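Local atomic coordinates of teichoic acid biosynthesis protein F (Staphylococcus epidermidis, PDB entry 3L7I), a protein that probably takes part in teichoic acid biosynthesis and has a C-terminal region with the two Rossmann-like domains of the GT-B fold. Residues A409-Y412 against Q413-E417; N473-T476 against S477-Y481; S604-D608 against V609-F613. All coordinates share one frame; numbering follows the deposited sequence.

Interaction 1: residues A409-Y412 against Q413-E417; sequences AEYY and QAYSE
Gln413 N donates to Ala409 O at 2.9 Å, the first of four successive i to i+4 bonds joining 409-412 to 413-416 within the alpha-helix 409-417, which packs on the seven-stranded parallel sheet of a Rossmann-like domain. Ala414, Tyr415 and Ser416 bond in the same way to Glu410, Tyr411 and Tyr412, with Ser416 N to Tyr412 O also at 2.9 Å. The hydroxyl of Ser416 turns out of the helix to Asp345.

Beyond the backbone, the contact rests on Tyr411 and Tyr415, one turn apart on the buried side. Tyr411 has CG anti to the backbone N (chi1 178°), which carries its ring along the helix flank toward the next turn. There Tyr415 brings its CD2-CE2 edge over one face of the Tyr411 ring in a T-shaped stack, with centroids 5.0 Å apart and planes at 62°. The approach is off-centre, toward the rim of the Tyr411 ring. Both tyrosines also touch Ser388 and Glu358, so the pair lies between the helix and strands 354-358 and 384-389, and Tyr415 makes a further edge-to-face pair with Trp421. Ala414, on the same side, rests on Ile386. Gln413 lies on the exposed side, its extended chain running past Ala409 O. The nearest atoms of the two stacked rings are Tyr415 CE2 and Tyr411 CE1, 3.3 Å apart.

Interaction 2: residues N473-T476 against S477-Y481; sequences NRET and SRWDY
Glu475, near the C-terminal end of helix 465-476, ties two side chains of the following loop to the last helical turn. Its CB leads away from the loop, but the chain bends back at chi2 (64°), and CG comes to 3.6 Å from Trp479 NE1. From CD the carboxylate divides its two oxygens between different partners. OE1 receives Arg478 NH1 at 2.6 Å in a salt bridge; NH1 meets OE1 on the syn side, and OE1 lies close to the guanidinium plane of Arg478, whose NE adds a weak bond to the same oxygen. OE2 accepts the indole N-H of Trp479, with NE1 2.8 Å away and the bond nearly straight at 163°. The donor lies well above the carboxylate plane, and the indole and carboxylate planes are perpendicular. OE2 also takes bonds from Tyr439 OH and Thr427 N, so this buried oxygen is gripped by three donors, which would probably favour the charged form of the glutamate.

The indole lies with one face against Thr476, whose CA sits 3.9 Å from the centroid of the five-membered ring in a CH-pi contact; CG2 reaches the benzene part. The backbone here makes a type I turn from Thr476 to Trp479, closed by Trp479 N to Thr476 O at 3.0 Å, and Ser477 OG donates a hydrogen bond to Arg474 O at 2.9 Å. The turn leads from helix 465-476 into strand 481-484, with Trp479 packed edge-to-face against Tyr439 of strand 438-441 and against Phe497 just beyond helix 487-496.

Interaction 3: residues S604-D608 against V609-F613; sequences SNYND and VSELF
Asp608 caps the N-terminus of helix 609-614, which follows strand 600-602 in the second Rossmann-like domain. As the N-cap residue it has CG anti to the backbone N (chi1 -165°), an orientation that swings the carboxylate over the first helical turn. OD2 accepts from Glu611 N at 3.3 Å, a nearly straight bond that arrives on the anti side of the carboxylate, and more weakly from Ser610 N at 3.0 Å. It thus takes up two of the amide N-H groups at the start of the helix, whose dipole would probably help stabilise the negative charge. The other oxygen, OD1, looks out of the contact and bonds to Tyr371 OH.

The side chain of Glu611 runs back over the cap. With CG beside the backbone N and the chain extended beyond it (chi2 -175°), its carboxylate comes to lie stacked on that of Asp608, the two planes only 21° apart. Such neighbouring acids would be expected to disfavour each other, but each has donors of its own: Glu611 OE2 bonds to Tyr524 OH, and OE1 receives the hydroxyl of Tyr606 at 2.7 Å, nearly along its C-O axis.

Tyr606 reaches this oxygen from the loop, two residues before the cap. Its CB bond points toward the helix; the tyrosine and glutamate side chains cross at about a right angle, and the hydroxyl meets the carboxylate. Ile528 of helix 522-531 packs on both Tyr606 and Glu611. Leu612 CD2 makes a CH-pi contact over one face of the tyrosine ring, offset toward the rim, 4.3 Å from the centroid, and Leu612 CG lies 3.6 Å from Tyr606 CD1.

In the fold
The three contacts follow one another along the chain and are divided between the two Rossmann-like domains of the GT-B fold. Interactions 1 and 2 belong to the domain built on the seven-stranded sheet, with centres 20 Å apart and nearest atoms about 8 Å apart. They do not touch, but Leu431 links their surroundings: it packs on Tyr411 and Tyr415, and its carbonyl accepts a weak bond from Arg478. Interaction 3 lies in the domain of the six-stranded sheet, its centre 30 Å and 29 Å from the centres of interactions 1 and 2. Even so, the start of its helix 609-614 meets helix 367-379 of the first domain, so this contact lies where the two domains come together.

Interaction 1: residues A409-Y412 against Q413-E417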
ATOM      1  N   ALA A 409      19.858 -14.671   9.287  1.00 59.91           N
ATOM      2  CA  ALA A 409      19.544 -15.238   7.989  1.00 60.13           C
ATOM      3  C   ALA A 409      19.932 -16.724   7.980  1.00 60.05           C
ATOM      4  O   ALA A 409      19.181 -17.575   7.488  1.00 59.58           O
ATOM      5  CB  ALA A 409      20.256 -14.480   6.913  1.00 61.54           C
ATOM      6  N   GLU A 410      21.093 -17.020   8.563  1.00 60.61           N
ATOM      7  CA  GLU A 410      21.651 -18.364   8.536  1.00 60.86           C
ATOM      8  C   GLU A 410      20.800 -19.308   9.349  1.00 59.53           C
ATOM      9  O   GLU A 410      20.712 -20.494   9.027  1.00 59.54           O
ATOM     10  CB  GLU A 410      23.078 -18.383   9.073  1.00 61.87           C
ATOM     11  CG  GLU A 410      24.116 -17.818   8.138  1.00 63.60           C
ATOM     12  CD  GLU A 410      24.348 -16.326   8.321  1.00 64.07           C
ATOM     13  OE1 GLU A 410      23.471 -15.641   8.906  1.00 63.02           O
ATOM     14  OE2 GLU A 410      25.420 -15.846   7.874  1.00 65.66           O
ATOM     15  N   TYR A 411      20.200 -18.778  10.416  1.00 58.55           N
ATOM     16  CA  TYR A 411      19.302 -19.537  11.286  1.00 57.35           C
ATOM     17  C   TYR A 411      18.117 -20.000  10.471  1.00 56.89           C
ATOM     18  O   TYR A 411      17.801 -21.181  10.444  1.00 56.63           O
ATOM     19  CB  TYR A 411      18.834 -18.658  12.446  1.00 56.69           C
ATOM     20  CG  TYR A 411      17.846 -19.291  13.423  1.00 55.59           C
ATOM     21  CD1 TYR A 411      18.258 -20.262  14.326  1.00 55.37           C
ATOM     22  CD2 TYR A 411      16.524 -18.875  13.480  1.00 54.94           C
ATOM     23  CE1 TYR A 411      17.395 -20.813  15.220  1.00 54.53           C
ATOM     24  CE2 TYR A 411      15.642 -19.432  14.382  1.00 54.14           C
ATOM     25  CZ  TYR A 411      16.085 -20.394  15.257  1.00 53.94           C
ATOM     26  OH  TYR A 411      15.220 -20.967  16.181  1.00 53.28           O
ATOM     27  N   TYR A 412      17.483 -19.060   9.779  1.00 56.94           N
ATOM     28  CA  TYR A 412      16.313 -19.389   8.975  1.00 56.64           C
ATOM     29  C   TYR A 412      16.637 -20.356   7.835  1.00 57.40           C
ATOM     30  O   TYR A 412      15.882 -21.303   7.589  1.00 57.13           O
ATOM     31  CB  TYR A 412      15.590 -18.117   8.514  1.00 56.65           C
ATOM     32  CG  TYR A 412      14.960 -17.431   9.705  1.00 55.91           C
ATOM     33  CD1 TYR A 412      13.853 -18.002  10.342  1.00 55.06           C
ATOM     34  CD2 TYR A 412      15.500 -16.268  10.243  1.00 56.22           C
ATOM     35  CE1 TYR A 412      13.293 -17.423  11.442  1.00 54.57           C
ATOM     36  CE2 TYR A 412      14.935 -15.677  11.354  1.00 55.73           C
ATOM     37  CZ  TYR A 412      13.833 -16.262  11.954  1.00 54.92           C
ATOM     38  OH  TYR A 412      13.254 -15.703  13.080  1.00 54.61           O
ATOM     39  N   GLN A 413      17.766 -20.134   7.167  1.00 67.60           N
ATOM     40  CA  GLN A 413      18.237 -21.049   6.141  1.00 69.04           C
ATOM     41  C   GLN A 413      18.311 -22.460   6.692  1.00 68.49           C
ATOM     42  O   GLN A 413      17.665 -23.376   6.180  1.00 68.94           O
ATOM     43  CB  GLN A 413      19.632 -20.645   5.693  1.00 70.76           C
ATOM     44  CG  GLN A 413      19.775 -20.176   4.267  1.00 72.80           C
ATOM     45  CD  GLN A 413      21.192 -19.673   4.004  1.00 74.56           C
ATOM     46  OE1 GLN A 413      21.964 -20.299   3.252  1.00 76.40           O
ATOM     47  NE2 GLN A 413      21.560 -18.554   4.658  1.00 74.37           N
ATOM     48  N   ALA A 414      19.122 -22.618   7.737  1.00 59.17           N
ATOM     49  CA  ALA A 414      19.396 -23.919   8.315  1.00 59.13           C
ATOM     50  C   ALA A 414      18.088 -24.643   8.536  1.00 58.19           C
ATOM     51  O   ALA A 414      17.925 -25.789   8.121  1.00 58.62           O
ATOM     52  CB  ALA A 414      20.184 -23.785   9.622  1.00 58.86           C
ATOM     53  N   TYR A 415      17.136 -23.964   9.162  1.00 57.10           N
ATOM     54  CA  TYR A 415      15.845 -24.589   9.435  1.00 56.33           C
ATOM     55  C   TYR A 415      14.982 -24.873   8.187  1.00 56.74           C
ATOM     56  O   TYR A 415      14.243 -25.862   8.140  1.00 56.69           O
ATOM     57  CB  TYR A 415      15.074 -23.794  10.488  1.00 55.27           C
ATOM     58  CG  TYR A 415      15.538 -24.165  11.852  1.00 54.83           C
ATOM     59  CD1 TYR A 415      15.083 -25.326  12.453  1.00 54.51           C
ATOM     60  CD2 TYR A 415      16.469 -23.392  12.517  1.00 54.91           C
ATOM     61  CE1 TYR A 415      15.517 -25.687  13.670  1.00 54.21           C
ATOM     62  CE2 TYR A 415      16.914 -23.743  13.731  1.00 54.64           C
ATOM     63  CZ  TYR A 415      16.438 -24.894  14.309  1.00 54.26           C
ATOM     64  OH  TYR A 415      16.884 -25.261  15.550  1.00 54.06           O
ATOM     65  N   SER A 416      15.076 -24.007   7.184  1.00 57.28           N
ATOM     66  CA  SER A 416      14.453 -24.280   5.912  1.00 57.93           C
ATOM     67  C   SER A 416      15.144 -25.445   5.201  1.00 59.11           C
ATOM     68  O   SER A 416      14.487 -26.292   4.586  1.00 59.56           O
ATOM     69  CB  SER A 416      14.528 -23.044   5.033  1.00 58.37           C
ATOM     70  OG  SER A 416      13.923 -23.297   3.770  1.00 59.12           O
ATOM     71  N   GLU A 417      16.470 -25.488   5.282  1.00 71.16           N
ATOM     72  CA  GLU A 417      17.230 -26.448   4.490  1.00 73.75           C
ATOM     73  C   GLU A 417      17.273 -27.837   5.090  1.00 74.01           C
ATOM     74  O   GLU A 417      17.528 -28.800   4.385  1.00 76.67           O
ATOM     75  CB  GLU A 417      18.658 -25.958   4.243  1.00 74.62           C
ATOM     76  CG  GLU A 417      18.769 -24.856   3.193  1.00 75.91           C
ATOM     77  CD  GLU A 417      20.214 -24.463   2.902  1.00 77.13           C
ATOM     78  OE1 GLU A 417      21.103 -25.344   2.996  1.00 78.12           O
ATOM     79  OE2 GLU A 417      20.454 -23.274   2.582  1.00 77.31           O
TER

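Interaction 2: residues N473-T476 against S477-Y481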
ATOM      1  N   ASN A 473      -0.226 -27.221  21.971  1.00 60.33           N
ATOM      2  CA  ASN A 473      -0.782 -28.287  21.177  1.00 61.04           C
ATOM      3  C   ASN A 473      -0.275 -28.163  19.761  1.00 61.07           C
ATOM      4  O   ASN A 473      -0.009 -29.169  19.111  1.00 61.17           O
ATOM      5  CB  ASN A 473      -2.318 -28.244  21.227  1.00 62.61           C
ATOM      6  CG  ASN A 473      -2.956 -29.405  20.490  1.00 63.63           C
ATOM      7  OD1 ASN A 473      -2.258 -30.301  19.999  1.00 63.21           O
ATOM      8  ND2 ASN A 473      -4.282 -29.394  20.398  1.00 65.20           N
ATOM      9  N   ARG A 474      -0.140 -26.924  19.292  1.00 61.23           N
ATOM     10  CA  ARG A 474       0.383 -26.636  17.965  1.00 61.44           C
ATOM     11  C   ARG A 474       1.805 -27.189  17.795  1.00 60.28           C
ATOM     12  O   ARG A 474       2.137 -27.761  16.748  1.00 60.61           O
ATOM     13  CB  ARG A 474       0.395 -25.126  17.710  1.00 61.91           C
ATOM     14  CG  ARG A 474      -0.858 -24.559  17.081  1.00 63.60           C
ATOM     15  CD  ARG A 474      -0.832 -23.012  16.995  1.00 64.33           C
ATOM     16  NE  ARG A 474      -2.183 -22.445  17.134  1.00 65.94           N
ATOM     17  CZ  ARG A 474      -2.651 -21.390  16.455  1.00 67.50           C
ATOM     18  NH1 ARG A 474      -1.874 -20.772  15.564  1.00 67.68           N
ATOM     19  NH2 ARG A 474      -3.901 -20.956  16.648  1.00 69.11           N
ATOM     20  N   GLU A 475       2.642 -27.004  18.818  1.00 59.13           N
ATOM     21  CA  GLU A 475       4.035 -27.423  18.765  1.00 58.16           C
ATOM     22  C   GLU A 475       4.156 -28.935  18.773  1.00 58.10           C
ATOM     23  O   GLU A 475       4.905 -29.494  17.969  1.00 58.16           O
ATOM     24  CB  GLU A 475       4.831 -26.817  19.922  1.00 57.18           C
ATOM     25  CG  GLU A 475       6.165 -27.517  20.278  1.00 56.21           C
ATOM     26  CD  GLU A 475       7.216 -27.464  19.165  1.00 56.24           C
ATOM     27  OE1 GLU A 475       6.874 -26.964  18.064  1.00 57.03           O
ATOM     28  OE2 GLU A 475       8.365 -27.930  19.381  1.00 55.65           O
ATOM     29  N   THR A 476       3.427 -29.609  19.658  1.00 58.23           N
ATOM     30  CA  THR A 476       3.611 -31.052  19.726  1.00 58.42           C
ATOM     31  C   THR A 476       3.058 -31.716  18.465  1.00 59.69           C
ATOM     32  O   THR A 476       3.539 -32.778  18.049  1.00 60.08           O
ATOM     33  CB  THR A 476       2.989 -31.690  20.969  1.00 58.55           C
ATOM     34  OG1 THR A 476       1.567 -31.766  20.809  1.00 59.74           O
ATOM     35  CG2 THR A 476       3.340 -30.895  22.196  1.00 57.60           C
ATOM     36  N   SER A 477       2.063 -31.092  17.846  1.00 60.53           N
ATOM     37  CA  SER A 477       1.505 -31.682  16.644  1.00 61.92           C
ATOM     38  C   SER A 477       2.559 -31.800  15.542  1.00 61.95           C
ATOM     39  O   SER A 477       2.371 -32.535  14.582  1.00 63.16           O
ATOM     40  CB  SER A 477       0.301 -30.881  16.134  1.00 62.96           C
ATOM     41  OG  SER A 477       0.697 -29.828  15.248  1.00 62.96           O
ATOM     42  N   ARG A 478       3.652 -31.063  15.672  1.00 60.83           N
ATOM     43  CA  ARG A 478       4.687 -31.051  14.649  1.00 60.99           C
ATOM     44  C   ARG A 478       5.807 -32.069  14.942  1.00 60.59           C
ATOM     45  O   ARG A 478       6.653 -32.331  14.087  1.00 61.05           O
ATOM     46  CB  ARG A 478       5.306 -29.647  14.523  1.00 60.37           C
ATOM     47  CG  ARG A 478       4.322 -28.498  14.430  1.00 60.82           C
ATOM     48  CD  ARG A 478       5.026 -27.187  14.147  1.00 60.65           C
ATOM     49  NE  ARG A 478       5.985 -26.818  15.190  1.00 59.37           N
ATOM     50  CZ  ARG A 478       6.887 -25.848  15.051  1.00 59.23           C
ATOM     51  NH1 ARG A 478       7.736 -25.568  16.031  1.00 58.23           N
ATOM     52  NH2 ARG A 478       6.944 -25.162  13.912  1.00 60.28           N
ATOM     53  N   TRP A 479       5.824 -32.600  16.165  1.00 59.91           N
ATOM     54  CA  TRP A 479       6.822 -33.580  16.551  1.00 59.73           C
ATOM     55  C   TRP A 479       6.537 -34.892  15.853  1.00 61.28           C
ATOM     56  O   TRP A 479       5.516 -35.529  16.110  1.00 62.08           O
ATOM     57  CB  TRP A 479       6.817 -33.838  18.057  1.00 58.88           C
ATOM     58  CG  TRP A 479       7.139 -32.668  18.939  1.00 57.55           C
ATOM     59  CD1 TRP A 479       7.655 -31.442  18.574  1.00 57.00           C
ATOM     60  CD2 TRP A 479       6.997 -32.635  20.350  1.00 56.86           C
ATOM     61  NE1 TRP A 479       7.816 -30.647  19.687  1.00 56.07           N
ATOM     62  CE2 TRP A 479       7.417 -31.360  20.788  1.00 55.94           C
ATOM     63  CE3 TRP A 479       6.562 -33.564  21.292  1.00 57.15           C
ATOM     64  CZ2 TRP A 479       7.407 -31.003  22.113  1.00 55.30           C
ATOM     65  CZ3 TRP A 479       6.547 -33.203  22.603  1.00 56.47           C
ATOM     66  CH2 TRP A 479       6.964 -31.934  23.008  1.00 55.54           C
ATOM     67  N   ASP A 480       7.445 -35.303  14.979  1.00 62.93           N
ATOM     68  CA  ASP A 480       7.271 -36.530  14.230  1.00 64.83           C
ATOM     69  C   ASP A 480       7.682 -37.706  15.106  1.00 64.03           C
ATOM     70  O   ASP A 480       7.060 -38.765  15.071  1.00 65.50           O
ATOM     71  CB  ASP A 480       8.113 -36.474  12.948  1.00 67.69           C
ATOM     72  CG  ASP A 480       7.669 -35.361  11.994  1.00 68.70           C
ATOM     73  OD1 ASP A 480       6.458 -35.244  11.699  1.00 70.15           O
ATOM     74  OD2 ASP A 480       8.546 -34.606  11.536  1.00 66.87           O
ATOM     75  N   TYR A 481       8.736 -37.501  15.897  1.00 62.82           N
ATOM     76  CA  TYR A 481       9.206 -38.480  16.873  1.00 63.01           C
ATOM     77  C   TYR A 481       9.335 -37.819  18.246  1.00 61.27           C
ATOM     78  O   TYR A 481       9.736 -36.664  18.344  1.00 59.93           O
ATOM     79  CB  TYR A 481      10.549 -39.048  16.438  1.00 63.72           C
ATOM     80  CG  TYR A 481      10.459 -39.962  15.232  1.00 65.92           C
ATOM     81  CD1 TYR A 481       9.641 -41.095  15.243  1.00 67.64           C
ATOM     82  CD2 TYR A 481      11.202 -39.710  14.083  1.00 66.53           C
ATOM     83  CE1 TYR A 481       9.571 -41.942  14.143  1.00 69.94           C
ATOM     84  CE2 TYR A 481      11.131 -40.547  12.990  1.00 68.76           C
ATOM     85  CZ  TYR A 481      10.319 -41.660  13.022  1.00 70.48           C
ATOM     86  OH  TYR A 481      10.261 -42.483  11.919  1.00 72.96           O
TER

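Interaction 3: residues S604-D608 against V609-F613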
ATOM      1  N   SER A 604      27.117 -24.890  39.347  1.00 60.00           N
ATOM      2  CA  SER A 604      25.857 -24.503  38.703  1.00 60.20           C
ATOM      3  C   SER A 604      26.029 -24.186  37.236  1.00 61.38           C
ATOM      4  O   SER A 604      25.078 -24.271  36.465  1.00 61.59           O
ATOM      5  CB  SER A 604      25.270 -23.268  39.380  1.00 60.91           C
ATOM      6  OG  SER A 604      25.135 -23.459  40.772  1.00 60.20           O
ATOM      7  N   ASN A 605      27.239 -23.809  36.853  1.00 62.42           N
ATOM      8  CA  ASN A 605      27.525 -23.515  35.459  1.00 63.90           C
ATOM      9  C   ASN A 605      28.099 -24.672  34.654  1.00 63.84           C
ATOM     10  O   ASN A 605      28.295 -24.543  33.452  1.00 65.25           O
ATOM     11  CB  ASN A 605      28.449 -22.310  35.360  1.00 65.68           C
ATOM     12  CG  ASN A 605      27.784 -21.050  35.839  1.00 66.41           C
ATOM     13  OD1 ASN A 605      26.615 -20.780  35.506  1.00 66.62           O
ATOM     14  ND2 ASN A 605      28.512 -20.264  36.638  1.00 67.13           N
ATOM     15  N   TYR A 606      28.363 -25.798  35.302  1.00 62.50           N
ATOM     16  CA  TYR A 606      29.047 -26.903  34.637  1.00 62.73           C
ATOM     17  C   TYR A 606      28.268 -27.353  33.394  1.00 63.25           C
ATOM     18  O   TYR A 606      27.065 -27.543  33.465  1.00 62.48           O
ATOM     19  CB  TYR A 606      29.240 -28.048  35.631  1.00 61.32           C
ATOM     20  CG  TYR A 606      30.166 -29.135  35.157  1.00 61.86           C
ATOM     21  CD1 TYR A 606      29.669 -30.338  34.664  1.00 61.55           C
ATOM     22  CD2 TYR A 606      31.542 -28.959  35.204  1.00 62.98           C
ATOM     23  CE1 TYR A 606      30.523 -31.336  34.224  1.00 62.37           C
ATOM     24  CE2 TYR A 606      32.406 -29.944  34.761  1.00 63.81           C
ATOM     25  CZ  TYR A 606      31.894 -31.131  34.273  1.00 63.51           C
ATOM     26  OH  TYR A 606      32.766 -32.102  33.836  1.00 64.64           O
ATOM     27  N   ASN A 607      28.936 -27.496  32.251  1.00 91.05           N
ATOM     28  CA  ASN A 607      28.238 -27.774  30.985  1.00 90.80           C
ATOM     29  C   ASN A 607      27.343 -29.002  31.055  1.00 88.65           C
ATOM     30  O   ASN A 607      26.235 -29.013  30.532  1.00 88.03           O
ATOM     31  CB  ASN A 607      29.237 -27.979  29.843  1.00 93.41           C
ATOM     32  CG  ASN A 607      30.407 -27.000  29.894  1.00 96.21           C
ATOM     33  OD1 ASN A 607      30.389 -26.027  30.659  1.00 96.44           O
ATOM     34  ND2 ASN A 607      31.435 -27.252  29.071  1.00 99.06           N
ATOM     35  N   ASP A 608      27.828 -30.037  31.729  1.00 63.70           N
ATOM     36  CA  ASP A 608      27.258 -31.373  31.592  1.00 63.24           C
ATOM     37  C   ASP A 608      26.828 -32.068  32.914  1.00 61.39           C
ATOM     38  O   ASP A 608      27.640 -32.434  33.772  1.00 60.83           O
ATOM     39  CB  ASP A 608      28.230 -32.241  30.782  1.00 64.66           C
ATOM     40  CG  ASP A 608      27.591 -33.499  30.272  1.00 64.94           C
ATOM     41  OD1 ASP A 608      27.646 -33.728  29.043  1.00 66.75           O
ATOM     42  OD2 ASP A 608      27.025 -34.251  31.105  1.00 63.60           O
ATOM     43  N   VAL A 609      25.533 -32.276  33.052  1.00 60.73           N
ATOM     44  CA  VAL A 609      25.003 -32.682  34.327  1.00 59.26           C
ATOM     45  C   VAL A 609      25.149 -34.189  34.563  1.00 59.09           C
ATOM     46  O   VAL A 609      25.160 -34.652  35.723  1.00 58.16           O
ATOM     47  CB  VAL A 609      23.535 -32.234  34.466  1.00 58.90           C
ATOM     48  CG1 VAL A 609      22.624 -33.205  33.758  1.00 59.44           C
ATOM     49  CG2 VAL A 609      23.160 -32.147  35.923  1.00 57.65           C
ATOM     50  N   SER A 610      25.264 -34.957  33.482  1.00 60.27           N
ATOM     51  CA  SER A 610      25.356 -36.413  33.612  1.00 60.50           C
ATOM     52  C   SER A 610      26.717 -36.786  34.171  1.00 60.59           C
ATOM     53  O   SER A 610      26.861 -37.745  34.926  1.00 60.35           O
ATOM     54  CB  SER A 610      25.165 -37.085  32.262  1.00 62.13           C
ATOM     55  OG  SER A 610      24.538 -36.191  31.369  1.00 62.73           O
ATOM     56  N   GLU A 611      27.716 -36.011  33.779  1.00 61.21           N
ATOM     57  CA  GLU A 611      29.043 -36.162  34.337  1.00 61.50           C
ATOM     58  C   GLU A 611      29.022 -35.871  35.831  1.00 60.10           C
ATOM     59  O   GLU A 611      29.660 -36.575  36.608  1.00 60.17           O
ATOM     60  CB  GLU A 611      30.049 -35.266  33.606  1.00 62.70           C
ATOM     61  CG  GLU A 611      30.226 -35.652  32.146  1.00 65.12           C
ATOM     62  CD  GLU A 611      31.299 -34.864  31.450  1.00 68.67           C
ATOM     63  OE1 GLU A 611      31.736 -33.836  32.007  1.00 68.48           O
ATOM     64  OE2 GLU A 611      31.706 -35.269  30.338  1.00 72.12           O
ATOM     65  N   LEU A 612      28.275 -34.858  36.252  1.00 59.10           N
ATOM     66  CA  LEU A 612      28.186 -34.596  37.678  1.00 58.05           C
ATOM     67  C   LEU A 612      27.553 -35.797  38.420  1.00 57.55           C
ATOM     68  O   LEU A 612      27.982 -36.156  39.529  1.00 57.37           O
ATOM     69  CB  LEU A 612      27.471 -33.277  37.966  1.00 57.41           C
ATOM     70  CG  LEU A 612      28.254 -32.026  37.551  1.00 58.12           C
ATOM     71  CD1 LEU A 612      27.456 -30.733  37.783  1.00 57.81           C
ATOM     72  CD2 LEU A 612      29.579 -31.982  38.273  1.00 58.51           C
ATOM     73  N   PHE A 613      26.566 -36.453  37.812  1.00 57.63           N
ATOM     74  CA  PHE A 613      26.001 -37.637  38.465  1.00 57.52           C
ATOM     75  C   PHE A 613      27.054 -38.721  38.600  1.00 58.43           C
ATOM     76  O   PHE A 613      27.216 -39.303  39.673  1.00 58.38           O
ATOM     77  CB  PHE A 613      24.782 -38.205  37.719  1.00 57.82           C
ATOM     78  CG  PHE A 613      23.608 -37.285  37.684  1.00 57.21           C
ATOM     79  CD1 PHE A 613      23.308 -36.482  38.769  1.00 56.34           C
ATOM     80  CD2 PHE A 613      22.799 -37.230  36.572  1.00 57.81           C
ATOM     81  CE1 PHE A 613      22.235 -35.625  38.734  1.00 56.08           C
ATOM     82  CE2 PHE A 613      21.722 -36.381  36.538  1.00 57.54           C
ATOM     83  CZ  PHE A 613      21.437 -35.579  37.620  1.00 56.68           C
TER